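Local coordinates for protein chitinase (Thermococcus kodakarensis KOD1, PDB 5DHE) that hydrolyses chitin as a full-length enzyme, with this chitin-binding domain probably keeping it on the insoluble substrate, at residues G17-D22 / S82-A87. Sequence-based numbering, arbitrary orientation.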
loop_
_atom_site.group_PDB
_atom_site.type_symbol
_atom_site.label_atom_id
_atom_site.label_comp_id
_atom_site.label_asym_id
_atom_site.label_seq_id
_atom_site.Cartn_x
_atom_site.Cartn_y
_atom_site.Cartn_z
ATOM N N GLY A 17 -0.370 1.643 -19.359
ATOM C CA GLY A 17 0.540 2.728 -19.710
ATOM C C GLY A 17 0.973 3.289 -18.371
ATOM O O GLY A 17 2.124 3.688 -18.154
ATOM N N SER A 18 -0.012 3.354 -17.485
ATOM C CA SER A 18 0.166 3.744 -16.094
ATOM C C SER A 18 -0.437 2.524 -15.415
ATOM O O SER A 18 -1.217 1.802 -16.037
ATOM C CB SER A 18 -0.599 5.009 -15.736
ATOM O OG SER A 18 0.155 6.137 -16.147
ATOM N N THR A 19 -0.093 2.287 -14.156
ATOM C CA THR A 19 -0.552 1.070 -13.500
ATOM C C THR A 19 -1.395 1.314 -12.264
ATOM O O THR A 19 -1.024 2.101 -11.387
ATOM C CB THR A 19 0.675 0.187 -13.130
ATOM O OG1 THR A 19 1.479 -0.023 -14.301
ATOM C CG2 THR A 19 0.236 -1.175 -12.565
ATOM N N GLU A 20 -2.541 0.637 -12.217
ATOM C CA GLU A 20 -3.467 0.735 -11.096
ATOM C C GLU A 20 -3.175 -0.376 -10.112
ATOM O O GLU A 20 -2.924 -1.517 -10.513
ATOM C CB GLU A 20 -4.906 0.587 -11.578
ATOM C CG GLU A 20 -5.893 0.374 -10.459
ATOM C CD GLU A 20 -7.233 -0.123 -10.973
ATOM O OE1 GLU A 20 -7.710 0.433 -11.983
ATOM O OE2 GLU A 20 -7.805 -1.056 -10.364
ATOM N N TYR A 21 -3.212 -0.032 -8.827
ATOM C CA TYR A 21 -2.977 -0.989 -7.755
ATOM C C TYR A 21 -4.193 -0.942 -6.846
ATOM O O TYR A 21 -4.518 0.100 -6.274
ATOM C CB TYR A 21 -1.706 -0.636 -6.970
ATOM C CG TYR A 21 -0.439 -0.786 -7.781
ATOM C CD1 TYR A 21 -0.036 0.211 -8.666
ATOM C CD2 TYR A 21 0.311 -1.958 -7.715
ATOM C CE1 TYR A 21 1.084 0.042 -9.471
ATOM C CE2 TYR A 21 1.431 -2.148 -8.519
ATOM C CZ TYR A 21 1.809 -1.142 -9.396
ATOM O OH TYR A 21 2.882 -1.336 -10.216
ATOM N N ASP A 22 -4.888 -2.071 -6.751
ATOM C CA ASP A 22 -6.076 -2.191 -5.917
ATOM C C ASP A 22 -5.586 -3.005 -4.740
ATOM O O ASP A 22 -5.289 -4.201 -4.878
ATOM C CB ASP A 22 -7.168 -2.934 -6.682
ATOM C CG ASP A 22 -8.476 -2.978 -5.927
ATOM O OD1 ASP A 22 -8.482 -3.393 -4.751
ATOM O OD2 ASP A 22 -9.506 -2.604 -6.520
ATOM N N SER A 82 4.762 1.457 -16.474
ATOM C CA SER A 82 4.410 0.037 -16.485
ATOM C C SER A 82 4.980 -0.696 -15.276
ATOM O O SER A 82 6.190 -0.781 -15.134
ATOM C CB SER A 82 4.965 -0.604 -17.766
ATOM O OG SER A 82 4.698 -1.998 -17.810
ATOM N N GLU A 83 4.101 -1.208 -14.415
ATOM C CA GLU A 83 4.517 -1.938 -13.216
ATOM C C GLU A 83 5.663 -1.255 -12.464
ATOM O O GLU A 83 6.713 -1.860 -12.204
ATOM C CB GLU A 83 4.904 -3.370 -13.604
ATOM C CG GLU A 83 3.714 -4.157 -14.132
ATOM C CD GLU A 83 4.057 -5.599 -14.440
ATOM O OE1 GLU A 83 4.629 -6.264 -13.557
ATOM O OE2 GLU A 83 3.747 -6.066 -15.554
ATOM N N PRO A 84 5.462 0.006 -12.055
ATOM C CA PRO A 84 6.499 0.753 -11.334
ATOM C C PRO A 84 6.695 0.356 -9.881
ATOM O O PRO A 84 7.735 0.636 -9.291
ATOM C CB PRO A 84 6.042 2.203 -11.481
ATOM C CG PRO A 84 4.562 2.069 -11.440
ATOM C CD PRO A 84 4.299 0.871 -12.339
ATOM N N VAL A 85 5.705 -0.300 -9.289
ATOM C CA VAL A 85 5.864 -0.702 -7.900
ATOM C C VAL A 85 6.735 -1.950 -7.812
ATOM O O VAL A 85 6.440 -2.987 -8.407
ATOM C CB VAL A 85 4.501 -0.961 -7.229
ATOM C CG1 VAL A 85 4.707 -1.500 -5.798
ATOM C CG2 VAL A 85 3.709 0.342 -7.171
ATOM N N GLU A 86 7.814 -1.842 -7.052
ATOM C CA GLU A 86 8.741 -2.955 -6.878
ATOM C C GLU A 86 8.426 -3.718 -5.597
ATOM O O GLU A 86 8.741 -4.909 -5.488
ATOM C CB GLU A 86 10.174 -2.424 -6.832
ATOM C CG GLU A 86 10.618 -1.778 -8.141
ATOM C CD GLU A 86 12.017 -1.201 -8.060
ATOM O OE1 GLU A 86 12.324 -0.520 -7.064
ATOM O OE2 GLU A 86 12.808 -1.424 -8.999
ATOM N N ALA A 87 7.806 -3.044 -4.632
ATOM C CA ALA A 87 7.474 -3.698 -3.375
ATOM C C ALA A 87 6.555 -2.859 -2.520
ATOM O O ALA A 87 6.534 -1.638 -2.646
ATOM C CB ALA A 87 8.752 -3.995 -2.585
HETATM O O HOH W 1 4.122 -3.483 -10.034
#
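T19 and Y21 each offer a side-chain oxygen to a backbone N-H of the 82-87 segment. T19 OG1 accepts from E83 N at 2.9 Å (N-H...O 148°) and is also hydrogen-bonded to G81 O, which makes the hydroxyl a bridge between G81 and E83 of the loop. OG1, anti to the carbonyl carbon (chi1 -53°) and beside T19's own backbone N, is turned toward E83. Two residues on, Y21 OH accepts a hydrogen bond from V85 N at 3.1 Å, the straighter bond of the two. A water in the plane of the ring, a short 2.5 Å from Y21 OH, donates to V85 O at 2.9 Å. Both segments belong to a beta-sandwich of two antiparallel sheets, the fold of many carbohydrate-binding modules: strand 18-26 lies in one sheet, strand 85-92 in the other, and residues 82-84 belong to the connection that crosses over from strand 72-80. V85 CG2 sits over one face of the Y21 ring, 3.6 Å from its centroid in a CH-pi contact, displaced toward the hydroxyl end, with CZ nearest. P84 CD comes in at the ring edge, 3.4 Å from Y21 OH, and also packs against T19 OG1. Y21 stacks in addition with F77 of the adjoining strand 72-80, while V85 reaches V37 and L39 within its own sheet.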